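PDB 6G44: putative major capsid protein from Cafeteriavirus-dependent mavirus, which probably builds the outer protein shell of this virophage, its double jelly-roll subunits associating as trimers that tile the capsid. Local coordinates for residues A81-I86 / T194-D199; K155-N160 / A245-L250. All coordinates share one frame; numbering follows the deposited sequence.

Interaction 1: residues A81-I86 / T194-D199; sequences AEIKNI and TSVKID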
loop_
_atom_site.group_PDB
_atom_site.type_symbol
_atom_site.label_atom_id
_atom_site.label_comp_id
_atom_site.label_asym_id
_atom_site.label_seq_id
_atom_site.Cartn_x
_atom_site.Cartn_y
_atom_site.Cartn_z
ATOM N N ALA C 81 4.176 -22.239 -24.916
ATOM C CA ALA C 81 3.517 -21.423 -25.929
ATOM C C ALA C 81 4.508 -21.063 -27.008
ATOM O O ALA C 81 5.592 -20.552 -26.707
ATOM C CB ALA C 81 2.957 -20.156 -25.307
ATOM N N GLU C 82 4.125 -21.311 -28.267
ATOM C CA GLU C 82 4.900 -20.852 -29.413
ATOM C C GLU C 82 4.167 -19.699 -30.061
ATOM O O GLU C 82 3.028 -19.852 -30.466
ATOM C CB GLU C 82 5.103 -21.973 -30.445
ATOM C CG GLU C 82 5.977 -21.514 -31.612
ATOM C CD GLU C 82 6.332 -22.615 -32.603
ATOM O OE1 GLU C 82 7.193 -22.350 -33.458
ATOM O OE2 GLU C 82 5.754 -23.709 -32.551
ATOM N N ILE C 83 4.823 -18.540 -30.125
ATOM C CA ILE C 83 4.242 -17.334 -30.700
ATOM C C ILE C 83 4.915 -17.081 -32.037
ATOM O O ILE C 83 6.140 -16.926 -32.091
ATOM C CB ILE C 83 4.465 -16.090 -29.794
ATOM C CG1 ILE C 83 3.899 -16.375 -28.403
ATOM C CG2 ILE C 83 3.875 -14.873 -30.471
ATOM C CD1 ILE C 83 4.300 -15.355 -27.351
ATOM N N LYS C 84 4.093 -17.044 -33.089
ATOM C CA LYS C 84 4.582 -16.848 -34.462
ATOM C C LYS C 84 4.119 -15.522 -35.039
ATOM O O LYS C 84 3.177 -14.894 -34.534
ATOM C CB LYS C 84 4.086 -17.986 -35.362
ATOM C CG LYS C 84 4.483 -19.367 -34.878
ATOM C CD LYS C 84 3.888 -20.447 -35.781
ATOM C CE LYS C 84 3.806 -21.782 -35.075
ATOM N NZ LYS C 84 2.795 -22.698 -35.696
ATOM N N ASN C 85 4.793 -15.123 -36.130
ATOM C CA ASN C 85 4.487 -13.897 -36.917
ATOM C C ASN C 85 5.096 -12.632 -36.305
ATOM O O ASN C 85 4.646 -11.525 -36.600
ATOM C CB ASN C 85 2.979 -13.678 -37.171
ATOM C CG ASN C 85 2.302 -14.864 -37.841
ATOM O OD1 ASN C 85 2.965 -15.693 -38.488
ATOM N ND2 ASN C 85 0.992 -14.966 -37.663
ATOM N N ILE C 86 6.154 -12.798 -35.511
ATOM C CA ILE C 86 6.872 -11.681 -34.918
ATOM C C ILE C 86 7.915 -11.178 -35.899
ATOM O O ILE C 86 8.751 -11.944 -36.348
ATOM C CB ILE C 86 7.584 -12.098 -33.614
ATOM C CG1 ILE C 86 6.595 -12.720 -32.614
ATOM C CG2 ILE C 86 8.286 -10.900 -32.975
ATOM C CD1 ILE C 86 7.285 -13.396 -31.456
ATOM N N THR C 194 11.311 -15.493 -36.350
ATOM C CA THR C 194 10.070 -14.738 -36.298
ATOM C C THR C 194 9.084 -15.383 -35.301
ATOM O O THR C 194 7.888 -15.113 -35.312
ATOM C CB THR C 194 9.413 -14.648 -37.680
ATOM O OG1 THR C 194 9.215 -15.966 -38.198
ATOM C CG2 THR C 194 10.308 -13.833 -38.632
ATOM N N SER C 195 9.614 -16.252 -34.453
ATOM C CA SER C 195 8.817 -16.934 -33.447
ATOM C C SER C 195 9.617 -17.123 -32.176
ATOM O O SER C 195 10.844 -17.068 -32.182
ATOM C CB SER C 195 8.326 -18.270 -33.966
ATOM O OG SER C 195 9.414 -19.129 -34.283
ATOM N N VAL C 196 8.902 -17.363 -31.074
ATOM C CA VAL C 196 9.533 -17.639 -29.795
ATOM C C VAL C 196 8.749 -18.749 -29.086
ATOM O O VAL C 196 7.541 -18.842 -29.260
ATOM C CB VAL C 196 9.634 -16.336 -28.954
ATOM C CG1 VAL C 196 8.272 -15.844 -28.493
ATOM C CG2 VAL C 196 10.567 -16.501 -27.768
ATOM N N LYS C 197 9.457 -19.579 -28.318
ATOM C CA LYS C 197 8.813 -20.580 -27.472
ATOM C C LYS C 197 9.125 -20.228 -26.026
ATOM O O LYS C 197 10.274 -20.002 -25.684
ATOM C CB LYS C 197 9.286 -22.006 -27.784
ATOM C CG LYS C 197 8.649 -22.591 -29.022
ATOM C CD LYS C 197 9.161 -24.006 -29.281
ATOM C CE LYS C 197 8.480 -24.627 -30.488
ATOM N NZ LYS C 197 8.857 -26.072 -30.578
ATOM N N ILE C 198 8.081 -20.211 -25.212
ATOM C CA ILE C 198 8.201 -19.894 -23.779
ATOM C C ILE C 198 7.468 -20.971 -22.966
ATOM O O ILE C 198 6.286 -21.257 -23.214
ATOM C CB ILE C 198 7.609 -18.502 -23.441
ATOM C CG1 ILE C 198 8.200 -17.457 -24.371
ATOM C CG2 ILE C 198 7.872 -18.157 -21.965
ATOM C CD1 ILE C 198 7.586 -16.087 -24.267
ATOM N N ASP C 199 8.160 -21.541 -21.993
ATOM C CA ASP C 199 7.567 -22.435 -21.013
ATOM C C ASP C 199 7.016 -21.575 -19.875
ATOM O O ASP C 199 7.678 -20.621 -19.429
ATOM C CB ASP C 199 8.597 -23.397 -20.422
ATOM C CG ASP C 199 9.337 -24.208 -21.475
ATOM O OD1 ASP C 199 8.796 -24.399 -22.596
ATOM O OD2 ASP C 199 10.472 -24.642 -21.175
HETATM O O HOH W 1 9.833 -20.737 -32.164
HETATM O O HOH W 2 7.894 -26.057 -33.389
HETATM O O HOH W 3 6.615 -16.873 -37.502
#
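Glu82 and Lys197 face each other on the polar side of two antiparallel strands, their extended chains crossing obliquely. Glu82 carries CG anti to its backbone N (chi1 -177°), whereas Lys197 keeps CG beside its own N, so the chains meet methylene on methylene, Glu82 CG 3.9 Å from Lys197 CG, and Glu82 OE2 comes to 3.5 Å from Lys197 CE. The charged tips stop short of a salt bridge, with 4.4 Å between Glu82 OE2 and Lys197 NZ. A water spans them instead, donating to OE2 and accepting from NZ. A second water is held by Ser195 OG at 2.7 Å and reaches Glu82 OE1 weakly. Lys84 shares this face but leads its amine away to a salt bridge with Asp260.

On the other face Ile83 and Val196 run alongside each other in the same direction, with Ile83 CB 4.0 Å from Val196 CG1. Ile86 CD1 comes obliquely onto that same methyl, and Ile96 and Ile186 add to the apolar layer.

Between the faces, the hydrogen-bonded pairs Ala81–Ile198 and Ile83–Val196 each exchange two backbone bonds; the one from Ile83 N to Val196 O (2.9 Å) runs nearly along the C=O axis. Past Lys84, where strand 74-84 ends, Ile86 N still gives a hydrogen bond of 2.9 Å to Thr194 O, but from above the carbonyl plane, and a water joins Asn85 N to Thr194 OG1. Strands 258-273 and 183-186 flank the pair, making this an inner part of an antiparallel jelly-roll sheet, wet on one face and apolar on the other.

Interaction 2: residues K155-N160 / A245-L250; sequences KAVSMN and ADDVKL. With SO4 (sulfate ion), chain P.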
loop_
_atom_site.group_PDB
_atom_site.type_symbol
_atom_site.label_atom_id
_atom_site.label_comp_id
_atom_site.label_asym_id
_atom_site.label_seq_id
_atom_site.Cartn_x
_atom_site.Cartn_y
_atom_site.Cartn_z
ATOM N N LYS C 155 1.651 -0.993 -24.248
ATOM C CA LYS C 155 2.847 -0.738 -25.068
ATOM C C LYS C 155 4.081 -0.723 -24.205
ATOM O O LYS C 155 4.073 -0.159 -23.101
ATOM C CB LYS C 155 2.735 0.601 -25.786
ATOM C CG LYS C 155 1.533 0.706 -26.714
ATOM C CD LYS C 155 1.557 1.987 -27.565
ATOM C CE LYS C 155 1.554 3.262 -26.728
ATOM N NZ LYS C 155 1.420 4.465 -27.609
ATOM N N ALA C 156 5.162 -1.342 -24.682
ATOM C CA ALA C 156 6.435 -1.313 -23.956
ATOM C C ALA C 156 7.058 0.075 -23.811
ATOM O O ALA C 156 7.861 0.277 -22.939
ATOM C CB ALA C 156 7.438 -2.294 -24.585
ATOM N N VAL C 157 6.669 1.018 -24.660
ATOM C CA VAL C 157 7.142 2.396 -24.500
ATOM C C VAL C 157 6.531 3.106 -23.294
ATOM O O VAL C 157 7.020 4.157 -22.903
ATOM C CB VAL C 157 6.929 3.261 -25.762
ATOM C CG1 VAL C 157 7.752 2.699 -26.930
ATOM C CG2 VAL C 157 5.465 3.420 -26.128
ATOM N N SER C 158 5.455 2.553 -22.735
ATOM C CA SER C 158 4.705 3.188 -21.636
ATOM C C SER C 158 5.020 2.547 -20.313
ATOM O O SER C 158 5.259 1.347 -20.228
ATOM C CB SER C 158 3.204 3.006 -21.881
ATOM O OG SER C 158 2.829 3.449 -23.167
ATOM N N MET C 159 5.018 3.334 -19.246
ATOM C CA MET C 159 5.388 2.789 -17.953
ATOM C C MET C 159 4.317 1.956 -17.277
ATOM O O MET C 159 4.639 1.047 -16.494
ATOM C CB MET C 159 5.828 3.917 -17.025
ATOM C CG MET C 159 7.027 4.717 -17.534
ATOM S SD MET C 159 8.551 3.806 -17.826
ATOM C CE MET C 159 8.547 2.668 -16.464
ATOM N N ASN C 160 3.044 2.248 -17.543
ATOM C CA ASN C 160 1.971 1.389 -17.028
ATOM C C ASN C 160 1.838 0.212 -17.996
ATOM O O ASN C 160 1.043 0.211 -18.955
ATOM C CB ASN C 160 0.653 2.126 -16.874
ATOM C CG ASN C 160 -0.392 1.243 -16.204
ATOM O OD1 ASN C 160 -0.078 0.589 -15.226
ATOM N ND2 ASN C 160 -1.607 1.183 -16.756
ATOM N N ALA C 245 1.965 -7.330 -25.957
ATOM C CA ALA C 245 1.863 -5.880 -26.090
ATOM C C ALA C 245 1.475 -5.472 -27.514
ATOM O O ALA C 245 1.877 -6.104 -28.503
ATOM C CB ALA C 245 3.154 -5.208 -25.700
ATOM N N ASP C 246 0.674 -4.421 -27.594
ATOM C CA ASP C 246 0.141 -3.925 -28.858
ATOM C C ASP C 246 1.161 -3.244 -29.736
ATOM O O ASP C 246 0.814 -2.942 -30.879
ATOM C CB ASP C 246 -1.075 -3.043 -28.561
ATOM C CG ASP C 246 -2.169 -3.835 -27.882
ATOM O OD1 ASP C 246 -2.842 -4.637 -28.601
ATOM O OD2 ASP C 246 -2.305 -3.774 -26.631
ATOM N N ASP C 247 2.384 -3.009 -29.249
ATOM C CA ASP C 247 3.456 -2.456 -30.069
ATOM C C ASP C 247 4.508 -3.468 -30.513
ATOM O O ASP C 247 5.515 -3.061 -31.108
ATOM C CB ASP C 247 4.072 -1.187 -29.462
ATOM C CG ASP C 247 4.802 -1.388 -28.133
ATOM O OD1 ASP C 247 4.636 -2.440 -27.461
ATOM O OD2 ASP C 247 5.545 -0.425 -27.759
ATOM N N VAL C 248 4.258 -4.763 -30.323
ATOM C CA VAL C 248 5.080 -5.789 -30.982
ATOM C C VAL C 248 4.745 -5.736 -32.471
ATOM O O VAL C 248 3.587 -5.716 -32.849
ATOM C CB VAL C 248 4.812 -7.208 -30.439
ATOM C CG1 VAL C 248 5.643 -8.267 -31.180
ATOM C CG2 VAL C 248 5.133 -7.270 -28.942
ATOM N N LYS C 249 5.779 -5.726 -33.297
ATOM C CA LYS C 249 5.586 -5.629 -34.744
ATOM C C LYS C 249 5.405 -7.020 -35.368
ATOM O O LYS C 249 5.997 -8.019 -34.914
ATOM C CB LYS C 249 6.762 -4.916 -35.377
ATOM C CG LYS C 249 6.940 -3.475 -34.920
ATOM C CD LYS C 249 8.139 -2.809 -35.583
ATOM C CE LYS C 249 8.193 -1.323 -35.254
ATOM N NZ LYS C 249 9.499 -0.705 -35.623
ATOM N N LEU C 250 4.592 -7.049 -36.425
ATOM C CA LEU C 250 4.210 -8.264 -37.122
ATOM C C LEU C 250 5.009 -8.433 -38.417
ATOM O O LEU C 250 5.376 -7.451 -39.068
ATOM C CB LEU C 250 2.723 -8.212 -37.484
ATOM C CG LEU C 250 1.690 -8.339 -36.347
ATOM C CD1 LEU C 250 0.379 -7.629 -36.683
ATOM C CD2 LEU C 250 1.410 -9.799 -36.051
HETATM S S SO4 P . 0.726 7.085 -25.214
HETATM O O1 SO4 P . 0.080 6.793 -26.507
HETATM O O2 SO4 P . 0.701 8.548 -24.940
HETATM O O3 SO4 P . 0.066 6.361 -24.093
HETATM O O4 SO4 P . 2.124 6.572 -25.342
#
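A single carboxylate, that of Asp247, carries nearly all of this meeting of two type I beta turns, Lys155–Ser158 and Ala245–Val248. Its CG occupies the crowded position between backbone N and carbonyl carbon (chi1 65°), which sends the acid across to the first turn. There Ala156 N donates to Asp247 OD1 at 3.0 Å in a nearly straight bond (165° at the hydrogen), approaching from above the carboxylate plane rather than within it. Gln95 NE2 gives OD1 a second donor, so two N-H groups grip one oxygen.

The other oxygen lies among carbon atoms as well as near Ala156 N: Asp247 OD2 is 3.6 Å from Lys155 CB and 3.9 Å from Val157 CG1. The Lys155 side chain runs roughly perpendicular to that of Asp247 and touches it with the root of its chain alone. Bent at chi3 (-60°), that chain carries its amine away, leaving Lys155 NZ 6.4 Å from Asp247 OD2. The amine binds a sulfate ion, probably from the crystallisation liquor, with Lys155 NZ 2.9 Å from sulfate O1 and a weak bond to O4. Lys93 and Thr167 of the second subunit, with Asn400 and Thr403 of the same chain, also bond the sulfate.

Beyond Ser158, Met159 N bonds Glu168 of the second subunit, and Met159 packs on Met159 of the third. The chemistry thus divides: a neutral peptide N-H and an amide secure the acid, while the lysine charge is spent on an anion at a subunit boundary. At that separation the ammonium may stabilise the carboxylate's charge slightly at most, and the bound sulfate would work against this.

From the N terminus, strand 74-84 supplies 81-86, the first half of interaction 1. The chain then passes through helices 102-105, 123-130 and 136-142 and reaches 155-160 before returning along strand 195-205, where 194-199 closes a loop of 107 residues. Interaction 2 closes later, when 245-250 follows strand 242-244. The segments therefore alternate and the two loops cross. Interaction 1 joins neighbouring strands of an antiparallel jelly-roll sheet; interaction 2 joins loops, one of which reaches other subunits. Their centres lie about 17 Å apart, yet they touch: Ile86 CG2 packs on Val248 CG1 at 4.1 Å, so the turn just after strand 74-84 meets the 245-250 loop directly.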